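Local atomic coordinates of conserved protein (Methanothermobacter thermautotrophicus, PDB entry 1T57), a protein that is of unknown function but binds flavin mononucleotide and magnesium, and belongs to the family of the pyruvate kinase alpha/beta domain. Residues M141-Q144 / G145-V148; V79-H82 / A83-E87; V118-G121 / I122-F126; V132-M135 / A136-R140. One frame throughout, in Å; residues are numbered along the deposited sequence.

Contacts 1 and 4 meet the pyrimidine end of the flavin and contact 2 its dimethylbenzene end, while contact 3 lies farther out. Contacts 1 and 4 are neighbours, their centres about 9 Å apart: contact 4 on helix 131-139, contact 1 in the loop and first turn of helix 144-158 that follow; Lys147 of contact 1 and Arg140 of contact 4 both reach O4. Contact 2 lies about 19 Å from each between centres. Contact 3 sits about 15 Å from contact 4 between centres and is joined to it through Ser123 and Glu133; it also brushes contact 2, Arg120 nearing Phe85. Contacts 2 and 3 both touch the third subunit, contacts 1 and 4 the second.

Contact 1: M141-Q144 / G145-V148; sequences MVSQ and GFKV. With MG (magnesium ion), chain D; FMN (flavin mononucleotide), chain E.
Val142 sits over one face of the Phe146 ring, its CB 3.9 Å from the ring centroid and 22° off the normal, a CH-pi contact displaced toward the rim. The CG1 branch reaches farther across, to 3.4 Å from Phe146 CD1, while CG2 lies near the CD2 side. The ring is brought under the valine because Phe146 CG stands anti to its backbone N (chi1 -164°), which turns the side chain back along the preceding loop. Between them Ser143 closes the start of the helix: its OG accepts from Phe146 N at 3.1 Å and also bonds to Thr180 OG1. This is a side-chain N-cap, and it begins helix 144-158, whose first turn forms part of the flavin mononucleotide pocket. Lys147 runs from that turn to the ligand. Its CB lies 3.3 Å from Gln144 O, and CG stays beside the same oxygen; bends at chi2 and chi4 then carry the chain off, so that CE approaches the flavin O4 at 3.6 Å and NZ donates to that O4 at 3.0 Å. Glu151 holds NZ as well, in a salt bridge. Next to it Gln144 OE1 takes the flavin N3-H at 3.3 Å along a nearly straight line, 172° at the hydrogen, and Arg140 NE donates to the same OE1, fixing how the amide is turned. On the far side, Val142 O binds magnesium at 2.5 Å together with Pro204 O, and the Val142 side chain packs on Phe146 of the second subunit.

Contact 2: V79-H82 / A83-E87; sequences VTHH and AGFRE. With FMN (flavin mononucleotide), chain E.
His82 O accepts the backbone N-H of Phe85 at 3.2 Å, with 146° at the hydrogen; the donor stands well above the carbonyl plane and is not on a lone pair. The bond closes a type II beta turn, in which Gly84 takes a backbone shape that would drive any side chain against the preceding carbonyl oxygen. The turn folds Phe85 back over both histidines. Its CB lies over one face of the His82 ring, 4.0 Å from the centroid, and the two side chains run at about a right angle. Placed anti to the backbone N (chi1 -177°), Phe85 CG sends the ring on to His81, an oblique pair with centroids 3.9 Å apart and planes inclined at 46°. The fit is tight, His81 ND1 coming to 3.0 Å from Phe85 CD2. This aromatic cluster follows strand 75-79 at the C-terminal end of the parallel strands, from which loops of an alpha/beta fold commonly reach a nucleotide. Here His81 turns an edge to the flavin, CD2 standing 3.3 Å from the FMN C8, while Val79 O meets the methyl carbon C8M at 3.1 Å. Glu92 OE2 bonds to His81 ND1 and fixes the rotation of the ring. With an alanine at His81, a gap would probably open between Phe85 and the face of the flavin's dimethylbenzene ring, and Glu92 OE2 would lose its ring partner. Farther out, the rim of the Phe85 ring points at the face of the Arg86 guanidinium, Phe85 CE2 being 3.4 Å from Arg86 CZ.

Contact 3: V118-G121 / I122-F126; sequences VGRG and ISNRF
The guanidinium of Arg120 and the amide of Asn124 have planes only 14° apart, yet their faces do not stack; the two side chains touch through the aliphatic part of the arginine, Arg120 CG lying 4.1 Å from Asn124 CG. The amide is drawn back over the helix, since Asn124 CG stands anti to its carbonyl carbon (chi1 -77°), and that atom comes to 3.2 Å from Arg120 O. At the other end the Phe126 ring presents an edge to the backbone, with Ile122 O in its plane and 3.1 Å from CD1. All these groups ride on one short helix, 118-126, packed between the third and fourth subunits, with the Arg120 side chain about 6 Å from the flavin. Its first turns are alpha-helical: Ile122 N donates to Val118 O at 3.0 Å, Ser123 N to Gly119 O at 3.1 Å and Asn124 N to Arg120 O at 2.8 Å. Gly119 and Gly121 contribute backbone only; Ile122 CB and Ser123 OG meet Gly119 O. Ile122 CG1, beside its own backbone N, leans back along the helix to 3.3 Å from Val118 O, and the rest of the side chain goes to other subunits, packing on Phe193 of the third and Ile134 of the fourth. Val118 likewise rests on Val192 of the third subunit. Ser123 OG faces its own chain and is held by Glu133 OE1 and Gly128 O, which ties helix 118-126 to the start of helix 131-139. Arg125 reaches outward, its NH2 forming a salt bridge with Glu137 OE1 of the fourth subunit.

Contact 4: V132-M135 / A136-R140; sequences VEIM and AETLR. With FMN (flavin mononucleotide), chain E.
Ile134 O is gripped twice by Thr138, by the backbone N at 2.9 Å and by OG1 at 2.6 Å, the two donors arriving from opposite faces of the carbonyl plane. Thr138 OG1 can fold back this way because it stands anti to the carbonyl carbon (chi1 -53°). This is the tight side of helix 131-139: Ile134 CG2 lies alongside the hydroxyl, Thr138 packs on Met135 of the second subunit, and Leu139, whose N donates to Met135 O at 2.9 Å, presses on Phe146 and Val150 of the next helix. The side that bears Glu133 and Glu137 is more polar and holds a water. Glu133, partly exposed, leads its carboxylate away to Thr130 N, and the water bridges the turn, donating to Glu133 O at 3.2 Å and to Glu137 OE2 at 3.1 Å. That same OE2 meets Arg140 NH1 at 2.9 Å on its syn side, a salt bridge lying almost in the guanidinium plane. Held so, the extended Arg140 points NH2 at the flavin O4, 3.0 Å away with 152° at the hydrogen. A leucine in place of Arg140 would probably take from Glu137 OE2 its close counter-charge and from the flavin O4 and Gln144 OE1 a donor each. With Lys147 NZ as a second donor, the flavin carbonyl would probably be polarised toward O4, consistent with easier accommodation of negative charge on the pyrimidine ring.

Contact 1: M141-Q144 / G145-V148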
loop_
_atom_site.group_PDB
_atom_site.type_symbol
_atom_site.label_atom_id
_atom_site.label_comp_id
_atom_site.label_asym_id
_atom_site.label_seq_id
_atom_site.Cartn_x
_atom_site.Cartn_y
_atom_site.Cartn_z
HETATM N N MSE A 141 12.362 13.541 10.304
HETATM C CA MSE A 141 13.262 13.103 11.357
HETATM C C MSE A 141 14.441 14.103 11.481
HETATM O O MSE A 141 15.246 14.008 12.413
HETATM C CB MSE A 141 13.805 11.707 11.070
HETATM C CG MSE A 141 12.794 10.687 10.651
HETATM SE SE MSE A 141 13.747 9.074 10.180
HETATM C CE MSE A 141 14.444 9.597 8.466
ATOM N N VAL A 142 14.557 15.038 10.534
ATOM C CA VAL A 142 15.626 16.037 10.586
ATOM C C VAL A 142 15.046 17.320 11.183
ATOM O O VAL A 142 15.617 17.900 12.079
ATOM C CB VAL A 142 16.226 16.378 9.189
ATOM C CG1 VAL A 142 17.382 17.414 9.368
ATOM C CG2 VAL A 142 16.744 15.118 8.526
ATOM N N SER A 143 13.901 17.743 10.682
ATOM C CA SER A 143 13.230 18.917 11.203
ATOM C C SER A 143 11.988 19.034 10.338
ATOM O O SER A 143 11.854 18.274 9.383
ATOM C CB SER A 143 14.132 20.167 11.092
ATOM O OG SER A 143 14.338 20.581 9.755
ATOM N N GLN A 144 11.081 19.952 10.665
ATOM C CA GLN A 144 9.862 20.134 9.868
ATOM C C GLN A 144 10.223 20.871 8.571
ATOM O O GLN A 144 9.792 20.496 7.488
ATOM C CB GLN A 144 8.817 20.971 10.636
ATOM C CG GLN A 144 8.235 20.327 11.893
ATOM C CD GLN A 144 7.304 19.182 11.572
ATOM O OE1 GLN A 144 6.604 19.218 10.570
ATOM N NE2 GLN A 144 7.281 18.168 12.427
ATOM N N GLY A 145 10.997 21.940 8.704
ATOM C CA GLY A 145 11.407 22.709 7.548
ATOM C C GLY A 145 12.165 21.838 6.551
ATOM O O GLY A 145 12.029 22.015 5.362
ATOM N N PHE A 146 12.932 20.868 7.039
ATOM C CA PHE A 146 13.693 20.016 6.136
ATOM C C PHE A 146 12.702 19.372 5.177
ATOM O O PHE A 146 12.969 19.184 3.983
ATOM C CB PHE A 146 14.452 18.942 6.924
ATOM C CG PHE A 146 15.549 18.255 6.145
ATOM C CD1 PHE A 146 16.855 18.700 6.233
ATOM C CD2 PHE A 146 15.283 17.131 5.379
ATOM C CE1 PHE A 146 17.886 18.047 5.571
ATOM C CE2 PHE A 146 16.305 16.467 4.709
ATOM C CZ PHE A 146 17.616 16.928 4.812
ATOM N N LYS A 147 11.528 19.055 5.693
ATOM C CA LYS A 147 10.529 18.413 4.866
ATOM C C LYS A 147 9.872 19.417 3.954
ATOM O O LYS A 147 9.609 19.095 2.819
ATOM C CB LYS A 147 9.496 17.662 5.740
ATOM C CG LYS A 147 8.060 18.202 5.774
ATOM C CD LYS A 147 7.193 17.571 4.717
ATOM C CE LYS A 147 5.698 17.595 5.105
ATOM N NZ LYS A 147 4.884 18.785 4.701
ATOM N N VAL A 148 9.651 20.654 4.408
ATOM C CA VAL A 148 8.979 21.592 3.506
ATOM C C VAL A 148 9.904 21.994 2.403
ATOM O O VAL A 148 9.465 22.238 1.280
ATOM C CB VAL A 148 8.381 22.870 4.223
ATOM C CG1 VAL A 148 8.181 22.614 5.688
ATOM C CG2 VAL A 148 9.198 24.080 3.950
HETATM MG MG MG D . 16.917 18.176 14.207
HETATM N N1 FMN E . 5.363 24.181 8.581
HETATM C C2 FMN E . 5.569 23.067 9.386
HETATM O O2 FMN E . 6.033 23.191 10.504
HETATM N N3 FMN E . 5.424 21.782 8.939
HETATM C C4 FMN E . 4.868 21.546 7.708
HETATM O O4 FMN E . 4.852 20.389 7.269
HETATM C C4A FMN E . 4.678 22.644 6.864
HETATM N N5 FMN E . 4.173 22.451 5.599
HETATM C C5A FMN E . 4.260 23.487 4.698
HETATM C C6 FMN E . 3.764 23.267 3.425
HETATM C C7 FMN E . 3.699 24.283 2.513
HETATM C C7M FMN E . 3.081 23.956 1.192
HETATM C C8 FMN E . 3.669 25.589 2.987
HETATM C C8M FMN E . 3.467 26.755 2.035
HETATM C C9 FMN E . 4.133 25.833 4.278
HETATM C C9A FMN E . 4.531 24.792 5.122
HETATM N N10 FMN E . 4.766 25.029 6.484
HETATM C C10 FMN E . 4.999 23.945 7.293
HETATM C "C1'" FMN E . 5.031 26.411 7.040
HETATM C "C2'" FMN E . 6.401 26.861 6.614
HETATM O "O2'" FMN E . 7.340 25.842 6.977
HETATM C "C3'" FMN E . 6.800 28.135 7.323
HETATM O "O3'" FMN E . 6.717 27.978 8.708
HETATM C "C4'" FMN E . 6.303 29.503 6.826
HETATM O "O4'" FMN E . 7.083 30.421 7.554
HETATM C "C5'" FMN E . 4.943 30.100 7.113
HETATM O "O5'" FMN E . 5.105 31.423 6.653
HETATM P P FMN E . 4.800 32.807 7.413
HETATM O O1P FMN E . 4.806 33.867 6.366
HETATM O O2P FMN E . 5.842 33.144 8.499
HETATM O O3P FMN E . 3.402 32.663 8.027
#

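Contact 2: V79-H82 / A83-E87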
loop_
_atom_site.group_PDB
_atom_site.type_symbol
_atom_site.label_atom_id
_atom_site.label_comp_id
_atom_site.label_asym_id
_atom_site.label_seq_id
_atom_site.Cartn_x
_atom_site.Cartn_y
_atom_site.Cartn_z
ATOM N N VAL A 79 5.703 30.058 -1.977
ATOM C CA VAL A 79 4.547 29.185 -2.065
ATOM C C VAL A 79 3.829 29.263 -0.723
ATOM O O VAL A 79 4.443 29.199 0.338
ATOM C CB VAL A 79 4.901 27.687 -2.404
ATOM C CG1 VAL A 79 6.241 27.602 -3.106
ATOM C CG2 VAL A 79 4.861 26.819 -1.173
ATOM N N THR A 80 2.524 29.459 -0.777
ATOM C CA THR A 80 1.727 29.522 0.431
ATOM C C THR A 80 0.994 28.185 0.566
ATOM O O THR A 80 1.225 27.260 -0.231
ATOM C CB THR A 80 0.714 30.678 0.342
ATOM O OG1 THR A 80 -0.319 30.484 1.305
ATOM C CG2 THR A 80 0.110 30.745 -1.048
ATOM N N HIS A 81 0.134 28.074 1.579
ATOM C CA HIS A 81 -0.653 26.858 1.785
ATOM C C HIS A 81 -1.709 26.723 0.695
ATOM O O HIS A 81 -2.095 27.720 0.078
ATOM C CB HIS A 81 -1.349 26.916 3.136
ATOM C CG HIS A 81 -0.501 26.441 4.268
ATOM N ND1 HIS A 81 -0.869 26.597 5.586
ATOM C CD2 HIS A 81 0.692 25.806 4.282
ATOM C CE1 HIS A 81 0.067 26.082 6.363
ATOM N NE2 HIS A 81 1.025 25.595 5.599
ATOM N N HIS A 82 -2.183 25.501 0.457
ATOM C CA HIS A 82 -3.195 25.285 -0.574
ATOM C C HIS A 82 -4.508 25.765 0.002
ATOM O O HIS A 82 -4.658 25.818 1.214
ATOM C CB HIS A 82 -3.314 23.805 -0.948
ATOM C CG HIS A 82 -3.979 22.949 0.091
ATOM N ND1 HIS A 82 -3.274 22.274 1.066
ATOM C CD2 HIS A 82 -5.276 22.596 0.253
ATOM C CE1 HIS A 82 -4.109 21.534 1.779
ATOM N NE2 HIS A 82 -5.329 21.713 1.306
ATOM N N ALA A 83 -5.447 26.123 -0.864
ATOM C CA ALA A 83 -6.749 26.591 -0.428
ATOM C C ALA A 83 -7.428 25.406 0.226
ATOM O O ALA A 83 -7.395 24.297 -0.306
ATOM C CB ALA A 83 -7.566 27.067 -1.624
ATOM N N GLY A 84 -8.027 25.621 1.388
ATOM C CA GLY A 84 -8.690 24.524 2.053
ATOM C C GLY A 84 -7.831 23.887 3.120
ATOM O O GLY A 84 -8.288 22.975 3.808
ATOM N N PHE A 85 -6.599 24.366 3.274
ATOM C CA PHE A 85 -5.709 23.814 4.286
ATOM C C PHE A 85 -6.304 23.999 5.683
ATOM O O PHE A 85 -6.202 23.118 6.534
ATOM C CB PHE A 85 -4.351 24.490 4.253
ATOM C CG PHE A 85 -3.372 23.907 5.231
ATOM C CD1 PHE A 85 -2.866 22.628 5.036
ATOM C CD2 PHE A 85 -2.986 24.616 6.365
ATOM C CE1 PHE A 85 -1.986 22.069 5.939
ATOM C CE2 PHE A 85 -2.096 24.057 7.289
ATOM C CZ PHE A 85 -1.598 22.784 7.076
ATOM N N ARG A 86 -6.952 25.134 5.914
ATOM C CA ARG A 86 -7.551 25.394 7.217
ATOM C C ARG A 86 -9.078 25.397 7.142
ATOM O O ARG A 86 -9.730 24.755 7.956
ATOM C CB ARG A 86 -7.023 26.724 7.756
ATOM C CG ARG A 86 -6.572 26.655 9.204
ATOM C CD ARG A 86 -5.507 25.594 9.460
ATOM N NE ARG A 86 -4.154 26.137 9.463
ATOM C CZ ARG A 86 -3.152 25.618 10.172
ATOM N NH1 ARG A 86 -3.366 24.549 10.936
ATOM N NH2 ARG A 86 -1.935 26.155 10.107
ATOM N N GLU A 87 -9.645 26.105 6.164
ATOM C CA GLU A 87 -11.095 26.151 6.002
ATOM C C GLU A 87 -11.521 25.918 4.544
ATOM O O GLU A 87 -10.930 26.471 3.622
ATOM C CB GLU A 87 -11.638 27.496 6.483
ATOM C CG GLU A 87 -11.248 27.836 7.903
ATOM C CD GLU A 87 -12.108 28.935 8.475
ATOM O OE1 GLU A 87 -12.180 30.009 7.843
ATOM O OE2 GLU A 87 -12.711 28.720 9.551
HETATM N N1 FMN E . 5.363 24.181 8.581
HETATM C C2 FMN E . 5.569 23.067 9.386
HETATM O O2 FMN E . 6.033 23.191 10.504
HETATM N N3 FMN E . 5.424 21.782 8.939
HETATM C C4 FMN E . 4.868 21.546 7.708
HETATM O O4 FMN E . 4.852 20.389 7.269
HETATM C C4A FMN E . 4.678 22.644 6.864
HETATM N N5 FMN E . 4.173 22.451 5.599
HETATM C C5A FMN E . 4.260 23.487 4.698
HETATM C C6 FMN E . 3.764 23.267 3.425
HETATM C C7 FMN E . 3.699 24.283 2.513
HETATM C C7M FMN E . 3.081 23.956 1.192
HETATM C C8 FMN E . 3.669 25.589 2.987
HETATM C C8M FMN E . 3.467 26.755 2.035
HETATM C C9 FMN E . 4.133 25.833 4.278
HETATM C C9A FMN E . 4.531 24.792 5.122
HETATM N N10 FMN E . 4.766 25.029 6.484
HETATM C C10 FMN E . 4.999 23.945 7.293
HETATM C "C1'" FMN E . 5.031 26.411 7.040
HETATM C "C2'" FMN E . 6.401 26.861 6.614
HETATM O "O2'" FMN E . 7.340 25.842 6.977
HETATM C "C3'" FMN E . 6.800 28.135 7.323
HETATM O "O3'" FMN E . 6.717 27.978 8.708
HETATM C "C4'" FMN E . 6.303 29.503 6.826
HETATM O "O4'" FMN E . 7.083 30.421 7.554
HETATM C "C5'" FMN E . 4.943 30.100 7.113
HETATM O "O5'" FMN E . 5.105 31.423 6.653
HETATM P P FMN E . 4.800 32.807 7.413
HETATM O O1P FMN E . 4.806 33.867 6.366
HETATM O O2P FMN E . 5.842 33.144 8.499
HETATM O O3P FMN E . 3.402 32.663 8.027
#

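Contact 3: V118-G121 / I122-F126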
loop_
_atom_site.group_PDB
_atom_site.type_symbol
_atom_site.label_atom_id
_atom_site.label_comp_id
_atom_site.label_asym_id
_atom_site.label_seq_id
_atom_site.Cartn_x
_atom_site.Cartn_y
_atom_site.Cartn_z
ATOM N N VAL A 118 -3.477 14.281 -2.526
ATOM C CA VAL A 118 -4.765 13.644 -2.432
ATOM C C VAL A 118 -4.576 12.410 -1.531
ATOM O O VAL A 118 -5.532 11.854 -1.003
ATOM C CB VAL A 118 -5.272 13.295 -3.884
ATOM C CG1 VAL A 118 -6.515 12.401 -3.857
ATOM C CG2 VAL A 118 -5.593 14.604 -4.620
ATOM N N GLY A 119 -3.328 11.996 -1.330
ATOM C CA GLY A 119 -3.093 10.881 -0.430
ATOM C C GLY A 119 -3.565 11.274 0.983
ATOM O O GLY A 119 -3.930 10.422 1.812
ATOM N N ARG A 120 -3.575 12.572 1.280
ATOM C CA ARG A 120 -4.023 12.973 2.599
ATOM C C ARG A 120 -5.546 12.953 2.632
ATOM O O ARG A 120 -6.156 12.682 3.676
ATOM C CB ARG A 120 -3.482 14.360 2.979
ATOM C CG ARG A 120 -3.984 14.848 4.339
ATOM C CD ARG A 120 -3.440 16.192 4.709
ATOM N NE ARG A 120 -2.097 16.125 5.294
ATOM C CZ ARG A 120 -1.181 17.086 5.163
ATOM N NH1 ARG A 120 -1.458 18.182 4.457
ATOM N NH2 ARG A 120 0.004 16.976 5.754
ATOM N N GLY A 121 -6.167 13.235 1.495
ATOM C CA GLY A 121 -7.616 13.209 1.465
ATOM C C GLY A 121 -8.041 11.787 1.781
ATOM O O GLY A 121 -8.989 11.535 2.537
ATOM N N ILE A 122 -7.299 10.844 1.218
ATOM C CA ILE A 122 -7.599 9.441 1.422
ATOM C C ILE A 122 -7.485 9.077 2.886
ATOM O O ILE A 122 -8.422 8.513 3.439
ATOM C CB ILE A 122 -6.668 8.545 0.604
ATOM C CG1 ILE A 122 -6.866 8.815 -0.905
ATOM C CG2 ILE A 122 -6.900 7.065 0.989
ATOM C CD1 ILE A 122 -5.978 7.948 -1.830
ATOM N N SER A 123 -6.350 9.415 3.512
ATOM C CA SER A 123 -6.129 9.095 4.920
ATOM C C SER A 123 -7.127 9.790 5.827
ATOM O O SER A 123 -7.557 9.222 6.814
ATOM C CB SER A 123 -4.713 9.470 5.374
ATOM O OG SER A 123 -3.714 8.673 4.777
ATOM N N ASN A 124 -7.475 11.032 5.524
ATOM C CA ASN A 124 -8.455 11.718 6.344
ATOM C C ASN A 124 -9.777 10.938 6.303
ATOM O O ASN A 124 -10.624 11.096 7.165
ATOM C CB ASN A 124 -8.700 13.129 5.820
ATOM C CG ASN A 124 -7.608 14.076 6.180
ATOM O OD1 ASN A 124 -7.653 15.256 5.829
ATOM N ND2 ASN A 124 -6.620 13.584 6.902
ATOM N N ARG A 125 -9.956 10.105 5.288
ATOM C CA ARG A 125 -11.181 9.338 5.170
ATOM C C ARG A 125 -11.024 7.931 5.739
ATOM O O ARG A 125 -11.954 7.430 6.355
ATOM C CB ARG A 125 -11.595 9.251 3.694
ATOM C CG ARG A 125 -12.889 8.473 3.403
ATOM C CD ARG A 125 -14.102 9.163 4.013
ATOM N NE ARG A 125 -15.246 9.152 3.106
ATOM C CZ ARG A 125 -15.817 10.245 2.589
ATOM N NH1 ARG A 125 -15.363 11.461 2.886
ATOM N NH2 ARG A 125 -16.841 10.124 1.750
ATOM N N PHE A 126 -9.854 7.308 5.558
ATOM C CA PHE A 126 -9.639 5.935 6.033
ATOM C C PHE A 126 -8.577 5.647 7.077
ATOM O O PHE A 126 -8.402 4.487 7.465
ATOM C CB PHE A 126 -9.375 4.990 4.862
ATOM C CG PHE A 126 -10.396 5.078 3.764
ATOM C CD1 PHE A 126 -10.355 6.114 2.847
ATOM C CD2 PHE A 126 -11.423 4.144 3.669
ATOM C CE1 PHE A 126 -11.311 6.218 1.855
ATOM C CE2 PHE A 126 -12.384 4.236 2.682
ATOM C CZ PHE A 126 -12.332 5.281 1.768
#

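Contact 4: V132-M135 / A136-R140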
loop_
_atom_site.group_PDB
_atom_site.type_symbol
_atom_site.label_atom_id
_atom_site.label_comp_id
_atom_site.label_asym_id
_atom_site.label_seq_id
_atom_site.Cartn_x
_atom_site.Cartn_y
_atom_site.Cartn_z
ATOM N N VAL A 132 3.380 8.467 -0.366
ATOM C CA VAL A 132 3.934 9.805 -0.377
ATOM C C VAL A 132 4.000 10.446 1.003
ATOM O O VAL A 132 4.976 11.148 1.291
ATOM C CB VAL A 132 3.160 10.706 -1.381
ATOM C CG1 VAL A 132 1.684 10.389 -1.303
ATOM C CG2 VAL A 132 3.410 12.170 -1.097
ATOM N N GLU A 133 3.003 10.200 1.860
ATOM C CA GLU A 133 3.000 10.772 3.227
ATOM C C GLU A 133 4.141 10.223 4.105
ATOM O O GLU A 133 4.550 10.877 5.071
ATOM C CB GLU A 133 1.662 10.512 3.941
ATOM C CG GLU A 133 0.449 11.239 3.345
ATOM C CD GLU A 133 -0.905 10.707 3.862
ATOM O OE1 GLU A 133 -1.189 9.502 3.678
ATOM O OE2 GLU A 133 -1.686 11.499 4.445
ATOM N N ILE A 134 4.633 9.022 3.779
ATOM C CA ILE A 134 5.730 8.411 4.516
ATOM C C ILE A 134 7.024 9.153 4.185
ATOM O O ILE A 134 7.878 9.347 5.053
ATOM C CB ILE A 134 5.890 6.899 4.175
ATOM C CG1 ILE A 134 4.909 6.072 4.988
ATOM C CG2 ILE A 134 7.309 6.424 4.464
ATOM C CD1 ILE A 134 3.619 5.836 4.305
HETATM N N MSE A 135 7.169 9.569 2.936
HETATM C CA MSE A 135 8.345 10.327 2.525
HETATM C C MSE A 135 8.473 11.558 3.412
HETATM O O MSE A 135 9.563 11.918 3.844
HETATM C CB MSE A 135 8.198 10.772 1.084
HETATM C CG MSE A 135 8.416 9.675 0.045
HETATM SE SE MSE A 135 8.097 10.322 -1.758
HETATM C CE MSE A 135 9.759 11.283 -2.024
ATOM N N ALA A 136 7.338 12.182 3.702
ATOM C CA ALA A 136 7.325 13.376 4.529
ATOM C C ALA A 136 7.690 13.115 5.999
ATOM O O ALA A 136 8.490 13.858 6.568
ATOM C CB ALA A 136 5.967 14.047 4.441
ATOM N N GLU A 137 7.113 12.076 6.613
ATOM C CA GLU A 137 7.428 11.791 7.999
ATOM C C GLU A 137 8.922 11.449 8.085
ATOM O O GLU A 137 9.603 11.768 9.074
ATOM C CB GLU A 137 6.584 10.640 8.535
ATOM C CG GLU A 137 6.196 10.831 9.996
ATOM C CD GLU A 137 5.411 12.118 10.218
ATOM O OE1 GLU A 137 5.208 12.528 11.382
ATOM O OE2 GLU A 137 5.000 12.735 9.217
ATOM N N THR A 138 9.431 10.809 7.034
ATOM C CA THR A 138 10.828 10.440 6.981
ATOM C C THR A 138 11.711 11.703 6.932
ATOM O O THR A 138 12.719 11.811 7.662
ATOM C CB THR A 138 11.082 9.547 5.774
ATOM O OG1 THR A 138 10.162 8.454 5.820
ATOM C CG2 THR A 138 12.505 8.993 5.796
ATOM N N LEU A 139 11.325 12.661 6.089
ATOM C CA LEU A 139 12.090 13.896 5.991
ATOM C C LEU A 139 12.081 14.633 7.316
ATOM O O LEU A 139 13.087 15.239 7.700
ATOM C CB LEU A 139 11.546 14.762 4.860
ATOM C CG LEU A 139 12.103 14.159 3.571
ATOM C CD1 LEU A 139 11.569 14.841 2.375
ATOM C CD2 LEU A 139 13.644 14.241 3.628
ATOM N N ARG A 140 10.955 14.530 8.020
ATOM C CA ARG A 140 10.768 15.158 9.326
ATOM C C ARG A 140 11.708 14.689 10.462
ATOM O O ARG A 140 11.835 15.370 11.488
ATOM C CB ARG A 140 9.294 15.005 9.774
ATOM C CG ARG A 140 8.340 15.993 9.118
ATOM C CD ARG A 140 6.873 15.714 9.455
ATOM N NE ARG A 140 5.998 16.809 9.018
ATOM C CZ ARG A 140 4.774 16.630 8.521
ATOM N NH1 ARG A 140 4.288 15.402 8.415
ATOM N NH2 ARG A 140 4.058 17.660 8.075
HETATM N N1 FMN E . 5.363 24.181 8.581
HETATM C C2 FMN E . 5.569 23.067 9.386
HETATM O O2 FMN E . 6.033 23.191 10.504
HETATM N N3 FMN E . 5.424 21.782 8.939
HETATM C C4 FMN E . 4.868 21.546 7.708
HETATM O O4 FMN E . 4.852 20.389 7.269
HETATM C C4A FMN E . 4.678 22.644 6.864
HETATM N N5 FMN E . 4.173 22.451 5.599
HETATM C C5A FMN E . 4.260 23.487 4.698
HETATM C C6 FMN E . 3.764 23.267 3.425
HETATM C C7 FMN E . 3.699 24.283 2.513
HETATM C C7M FMN E . 3.081 23.956 1.192
HETATM C C8 FMN E . 3.669 25.589 2.987
HETATM C C8M FMN E . 3.467 26.755 2.035
HETATM C C9 FMN E . 4.133 25.833 4.278
HETATM C C9A FMN E . 4.531 24.792 5.122
HETATM N N10 FMN E . 4.766 25.029 6.484
HETATM C C10 FMN E . 4.999 23.945 7.293
HETATM C "C1'" FMN E . 5.031 26.411 7.040
HETATM C "C2'" FMN E . 6.401 26.861 6.614
HETATM O "O2'" FMN E . 7.340 25.842 6.977
HETATM C "C3'" FMN E . 6.800 28.135 7.323
HETATM O "O3'" FMN E . 6.717 27.978 8.708
HETATM C "C4'" FMN E . 6.303 29.503 6.826
HETATM O "O4'" FMN E . 7.083 30.421 7.554
HETATM C "C5'" FMN E . 4.943 30.100 7.113
HETATM O "O5'" FMN E . 5.105 31.423 6.653
HETATM P P FMN E . 4.800 32.807 7.413
HETATM O O1P FMN E . 4.806 33.867 6.366
HETATM O O2P FMN E . 5.842 33.144 8.499
HETATM O O3P FMN E . 3.402 32.663 8.027
HETATM O O HOH W 1 2.756 12.585 7.092
#